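Local atomic coordinates of m3DLH protein (Halieaceae bacterium, PDB entry 7JKA), a protein that probably hydrolyses lactone or ester bonds as a member of the dienelactone hydrolase family, and may also act on phosphotriesters. Residues Gly96-Arg101 with Gly157-Leu162; Gly30-Asp35 with Gly69-Ala74. All coordinates share one frame; numbering follows the deposited sequence.

Contact 1 of 2, residues Gly96-Arg101 with Gly157-Leu162; sequences GLFGDR and GLLPEL
The guanidinium of Arg101, in the conformer described here, one of two modelled, is sandwiched between two leucines: CD1 of Leu159 sits 3.7 Å from NH2 over one face, and CD2 of Leu162 rests 3.8 Å from NH2 over the opposite face, both offset toward the rim. At the edge, NH1 donates to the carbonyl O of Pro160 over 2.8 Å, the N-H...O angle being 163° and the acceptor close to the guanidinium plane. In this conformer the two leucines and the Pro160 bond, with the salt bridge from NE to Glu140 of helix 133-143, fix the tilt of the group. CB and CG of Arg101 lie alongside the methyls of Leu162, and bends at chi2 and chi3 turn the guanidinium back between the leucines, where Leu159 meets it tip to tip. CD1 of Leu159 also approaches CD1 of the Phe98 ring obliquely at 3.9 Å. An alanine in place of Leu159 would probably take away the apolar cover of one face and the contact with Phe98, leaving the guanidinium less firmly held against the Pro160 carbonyl. Glu140 probably eases the closeness of Arg143, whose NH1 lies near NH1 of Arg101. This surface contact joins the end of helix 90-98 and the start of helix 101-116 to the loop after strand 150-154, with Leu159 packed against Trp104 and Thr136.

Contact 2 of 2, residues Gly30-Asp35 with Gly69-Ala74; sequences GELHWD and GYAALA
Residues Glu31-His33 pair with Ala72-Ala74 as neighbouring antiparallel strands, a buried contact where strand 27-35 lies between strands 14-22 and 71-74 of the central sheet. The short strand axes run at 163° to one another. Glu31 with Ala74 and His33 with Ala72 are hydrogen-bonded pairs, each closed by two backbone bonds; the His33 N to Ala72 O bond is 2.8 Å long and nearly straight. Between them Leu32 and Leu73 form a non-hydrogen-bonded pair. Both leucines hold CG anti to the backbone N (chi1 -176° for Leu32), which lets their branches lean across the partner strand: CD1 of Leu32 lies 3.7 Å from Ala72 O and 4.2 Å from Leu73 CB, while CD1 of Leu73 comes within 3.8 Å of Glu31 O. On the other face of the sheet, with Ala72 and Ala74, His33 NE2 donates to Glu31 OE1 over 2.7 Å, reaching the carboxylate on its anti side and out of its plane. This bond along one strand helps to set the rotation of the imidazole, whose ring also meets that of His16 on strand 14-22. Past Ala71 the backbones part, and a water bridges them, accepting from Asp35 N and donating to Tyr70 O, each at 2.8 Å. Gly69, with positive phi, ends helix 56-67 in a Schellman motif just before the chain enters the strand. Strand 71-74 also pairs in parallel with strand 42-48, so here the sheet changes from antiparallel to parallel, as in the mixed sheet of the alpha/beta hydrolase fold.

From the N terminus, the chain leaves strand 27-35, passes through strand 42-48 and helix 56-67, and returns along strand 71-74, where contact 2 closes its loop. Helix 90-98 follows strand 71-74 and leads into contact 1, which closes only after helix 101-116, strand 126-131, helix 133-143 and strand 150-154. The two loops therefore run in series, neither enclosing nor crossing the other. Their centres are 27 Å apart, on opposite sides of the chain's centre. Contact 2 joins the N-terminal antiparallel strands to the parallel part of the sheet through strand 71-74; contact 1 ties the junction of helices 90-98 and 101-116 to the loop between strands 150-154 and 172-178.

Contact 1 of 2, residues Gly96-Arg101 with Gly157-Leu162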
loop_
_atom_site.group_PDB
_atom_site.type_symbol
_atom_site.label_atom_id
_atom_site.label_comp_id
_atom_site.label_asym_id
_atom_site.label_seq_id
_atom_site.Cartn_x
_atom_site.Cartn_y
_atom_site.Cartn_z
ATOM N N GLY A 96 16.356 -7.842 -1.209
ATOM C CA GLY A 96 16.964 -7.198 -2.357
ATOM C C GLY A 96 16.432 -5.798 -2.550
ATOM O O GLY A 96 17.169 -4.885 -2.919
ATOM N N LEU A 97 15.151 -5.600 -2.255
ATOM C CA LEU A 97 14.577 -4.266 -2.357
ATOM C C LEU A 97 14.990 -3.384 -1.180
ATOM O O LEU A 97 15.285 -2.205 -1.386
ATOM C CB LEU A 97 13.058 -4.359 -2.504
ATOM C CG LEU A 97 12.640 -4.986 -3.849
ATOM C CD1 LEU A 97 11.147 -5.260 -3.842
ATOM C CD2 LEU A 97 12.985 -4.045 -5.003
ATOM N N PHE A 98 15.072 -3.932 0.053
ATOM C CA PHE A 98 15.643 -3.164 1.163
ATOM C C PHE A 98 17.017 -2.607 0.817
ATOM O O PHE A 98 17.372 -1.500 1.241
ATOM C CB PHE A 98 15.773 -4.017 2.429
ATOM C CG PHE A 98 14.463 -4.511 3.008
ATOM C CD1 PHE A 98 13.277 -3.813 2.843
ATOM C CD2 PHE A 98 14.446 -5.678 3.760
ATOM C CE1 PHE A 98 12.084 -4.291 3.418
ATOM C CE2 PHE A 98 13.275 -6.166 4.311
ATOM C CZ PHE A 98 12.092 -5.472 4.140
ATOM N N GLY A 99 17.839 -3.389 0.107
ATOM C CA GLY A 99 19.187 -2.962 -0.183
ATOM C C GLY A 99 19.337 -2.180 -1.466
ATOM O O GLY A 99 20.453 -1.795 -1.826
ATOM N N ASP A 100 18.232 -1.933 -2.179
ATOM C CA ASP A 100 18.238 -1.181 -3.425
ATOM C C ASP A 100 16.988 -0.295 -3.371
ATOM O O ASP A 100 15.993 -0.492 -4.076
ATOM C CB ASP A 100 18.252 -2.105 -4.645
ATOM C CG ASP A 100 18.474 -1.364 -5.941
ATOM O OD1 ASP A 100 18.403 -0.116 -5.949
ATOM O OD2 ASP A 100 18.728 -2.045 -6.956
ATOM N N ARG A 101 17.037 0.699 -2.486
ATOM C CA ARG A 101 15.879 1.558 -2.274
ATOM C C ARG A 101 15.504 2.312 -3.549
ATOM O O ARG A 101 14.321 2.567 -3.787
ATOM C CB ARG A 101 16.147 2.541 -1.131
ATOM C CG ARG A 101 16.631 1.909 0.182
ATOM C CD ARG A 101 15.537 1.183 0.938
ATOM N NE ARG A 101 14.684 2.067 1.730
ATOM C CZ ARG A 101 14.955 2.463 2.973
ATOM N NH1 ARG A 101 14.105 3.252 3.606
ATOM N NH2 ARG A 101 16.081 2.091 3.584
ATOM N N GLY A 157 5.471 -4.063 7.703
ATOM C CA GLY A 157 6.803 -3.885 8.249
ATOM C C GLY A 157 7.274 -2.461 8.042
ATOM O O GLY A 157 6.854 -1.767 7.108
ATOM N N LEU A 158 8.119 -2.002 8.949
ATOM C CA LEU A 158 8.612 -0.640 8.936
ATOM C C LEU A 158 10.132 -0.663 8.937
ATOM O O LEU A 158 10.759 -1.540 9.541
ATOM C CB LEU A 158 8.101 0.132 10.159
ATOM C CG LEU A 158 6.572 0.176 10.219
ATOM C CD1 LEU A 158 6.134 0.625 11.613
ATOM C CD2 LEU A 158 5.992 1.083 9.138
ATOM N N LEU A 159 10.733 0.310 8.273
ATOM C CA LEU A 159 12.181 0.392 8.333
ATOM C C LEU A 159 12.591 1.854 8.282
ATOM O O LEU A 159 11.807 2.713 7.863
ATOM C CB LEU A 159 12.840 -0.408 7.202
ATOM C CG LEU A 159 12.995 0.231 5.829
ATOM C CD1 LEU A 159 13.955 -0.618 4.997
ATOM C CD2 LEU A 159 11.643 0.307 5.151
ATOM N N PRO A 160 13.815 2.165 8.683
ATOM C CA PRO A 160 14.217 3.572 8.743
ATOM C C PRO A 160 14.281 4.230 7.375
ATOM O O PRO A 160 14.530 3.589 6.347
ATOM C CB PRO A 160 15.607 3.507 9.380
ATOM C CG PRO A 160 15.618 2.216 10.118
ATOM C CD PRO A 160 14.843 1.283 9.259
ATOM N N GLU A 161 14.073 5.543 7.387
ATOM C CA GLU A 161 14.237 6.368 6.196
ATOM C C GLU A 161 15.686 6.346 5.709
ATOM O O GLU A 161 16.604 5.910 6.409
ATOM C CB GLU A 161 13.864 7.822 6.489
ATOM C CG GLU A 161 14.886 8.508 7.420
ATOM C CD GLU A 161 14.570 9.979 7.709
ATOM O OE1 GLU A 161 13.529 10.479 7.240
ATOM O OE2 GLU A 161 15.382 10.632 8.414
ATOM N N LEU A 162 15.867 6.840 4.481
ATOM C CA LEU A 162 17.171 7.291 4.024
ATOM C C LEU A 162 17.368 8.737 4.478
ATOM O O LEU A 162 16.391 9.476 4.651
ATOM C CB LEU A 162 17.271 7.206 2.510
ATOM C CG LEU A 162 17.143 5.834 1.840
ATOM C CD1 LEU A 162 17.192 6.028 0.344
ATOM C CD2 LEU A 162 18.264 4.905 2.278
#

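Contact 2 of 2, residues Gly30-Asp35 with Gly69-Ala74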
loop_
_atom_site.group_PDB
_atom_site.type_symbol
_atom_site.label_atom_id
_atom_site.label_comp_id
_atom_site.label_asym_id
_atom_site.label_seq_id
_atom_site.Cartn_x
_atom_site.Cartn_y
_atom_site.Cartn_z
ATOM N N GLY A 30 -0.273 -4.616 -13.966
ATOM C CA GLY A 30 -1.192 -4.302 -12.901
ATOM C C GLY A 30 -2.628 -4.416 -13.372
ATOM O O GLY A 30 -2.920 -4.919 -14.463
ATOM N N GLU A 31 -3.530 -3.952 -12.520
ATOM C CA GLU A 31 -4.953 -4.048 -12.809
ATOM C C GLU A 31 -5.653 -2.818 -12.252
ATOM O O GLU A 31 -5.550 -2.532 -11.052
ATOM C CB GLU A 31 -5.525 -5.347 -12.225
ATOM C CG GLU A 31 -6.938 -5.659 -12.664
ATOM C CD GLU A 31 -7.368 -7.036 -12.213
ATOM O OE1 GLU A 31 -7.722 -7.186 -11.046
ATOM O OE2 GLU A 31 -7.344 -7.984 -13.032
ATOM N N LEU A 32 -6.347 -2.084 -13.120
ATOM C CA LEU A 32 -7.099 -0.898 -12.718
ATOM C C LEU A 32 -8.544 -1.301 -12.488
ATOM O O LEU A 32 -9.132 -1.985 -13.331
ATOM C CB LEU A 32 -7.039 0.216 -13.773
ATOM C CG LEU A 32 -7.728 1.518 -13.341
ATOM C CD1 LEU A 32 -6.796 2.332 -12.416
ATOM C CD2 LEU A 32 -8.195 2.369 -14.510
ATOM N N HIS A 33 -9.100 -0.889 -11.346
ATOM C CA HIS A 33 -10.507 -1.070 -11.007
ATOM C C HIS A 33 -11.169 0.289 -10.897
ATOM O O HIS A 33 -10.611 1.207 -10.293
ATOM C CB HIS A 33 -10.666 -1.837 -9.684
ATOM C CG HIS A 33 -10.221 -3.263 -9.774
ATOM N ND1 HIS A 33 -11.095 -4.320 -9.657
ATOM C CD2 HIS A 33 -8.994 -3.802 -9.986
ATOM C CE1 HIS A 33 -10.427 -5.451 -9.814
ATOM N NE2 HIS A 33 -9.150 -5.166 -9.992
ATOM N N TRP A 34 -12.353 0.429 -11.488
ATOM C CA TRP A 34 -13.036 1.712 -11.433
ATOM C C TRP A 34 -14.527 1.456 -11.588
ATOM O O TRP A 34 -14.948 0.381 -12.017
ATOM C CB TRP A 34 -12.495 2.683 -12.496
ATOM C CG TRP A 34 -12.986 2.413 -13.890
ATOM C CD1 TRP A 34 -13.990 3.084 -14.533
ATOM C CD2 TRP A 34 -12.520 1.407 -14.812
ATOM N NE1 TRP A 34 -14.176 2.564 -15.795
ATOM C CE2 TRP A 34 -13.296 1.530 -15.987
ATOM C CE3 TRP A 34 -11.530 0.408 -14.759
ATOM C CZ2 TRP A 34 -13.117 0.706 -17.095
ATOM C CZ3 TRP A 34 -11.372 -0.419 -15.873
ATOM C CH2 TRP A 34 -12.148 -0.258 -17.022
ATOM N N ASP A 35 -15.325 2.455 -11.224
ATOM C CA ASP A 35 -16.773 2.403 -11.406
ATOM C C ASP A 35 -17.115 3.161 -12.679
ATOM O O ASP A 35 -16.914 4.377 -12.747
ATOM C CB ASP A 35 -17.472 2.999 -10.182
ATOM C CG ASP A 35 -18.996 3.010 -10.286
ATOM O OD1 ASP A 35 -19.580 2.503 -11.270
ATOM O OD2 ASP A 35 -19.609 3.540 -9.341
ATOM N N GLY A 69 -16.034 4.783 -5.169
ATOM C CA GLY A 69 -15.923 5.890 -6.103
ATOM C C GLY A 69 -14.506 6.275 -6.459
ATOM O O GLY A 69 -14.285 7.391 -6.951
ATOM N N TYR A 70 -13.539 5.402 -6.231
ATOM C CA TYR A 70 -12.157 5.689 -6.594
ATOM C C TYR A 70 -11.770 4.897 -7.843
ATOM O O TYR A 70 -12.481 3.995 -8.274
ATOM C CB TYR A 70 -11.209 5.354 -5.445
ATOM C CG TYR A 70 -11.607 5.976 -4.127
ATOM C CD1 TYR A 70 -12.046 7.291 -4.062
ATOM C CD2 TYR A 70 -11.561 5.242 -2.965
ATOM C CE1 TYR A 70 -12.405 7.853 -2.874
ATOM C CE2 TYR A 70 -11.925 5.797 -1.763
ATOM C CZ TYR A 70 -12.336 7.099 -1.728
ATOM O OH TYR A 70 -12.705 7.679 -0.537
ATOM N N ALA A 71 -10.627 5.253 -8.422
ATOM C CA ALA A 71 -9.958 4.457 -9.446
ATOM C C ALA A 71 -8.712 3.898 -8.797
ATOM O O ALA A 71 -7.870 4.670 -8.344
ATOM C CB ALA A 71 -9.586 5.310 -10.664
ATOM N N ALA A 72 -8.610 2.572 -8.714
ATOM C CA ALA A 72 -7.588 1.927 -7.913
ATOM C C ALA A 72 -6.736 1.034 -8.803
ATOM O O ALA A 72 -7.260 0.161 -9.500
ATOM C CB ALA A 72 -8.247 1.129 -6.780
ATOM N N LEU A 73 -5.414 1.237 -8.756
ATOM C CA LEU A 73 -4.476 0.401 -9.501
ATOM C C LEU A 73 -3.854 -0.603 -8.541
ATOM O O LEU A 73 -3.069 -0.224 -7.664
ATOM C CB LEU A 73 -3.395 1.254 -10.159
ATOM C CG LEU A 73 -2.388 0.437 -10.988
ATOM C CD1 LEU A 73 -3.041 -0.018 -12.271
ATOM C CD2 LEU A 73 -1.135 1.246 -11.310
ATOM N N ALA A 74 -4.192 -1.873 -8.712
ATOM C CA ALA A 74 -3.471 -2.938 -8.024
ATOM C C ALA A 74 -2.112 -3.112 -8.705
ATOM O O ALA A 74 -2.046 -3.430 -9.900
ATOM C CB ALA A 74 -4.299 -4.220 -8.067
HETATM O O HOH W 1 -14.402 4.863 -10.115
#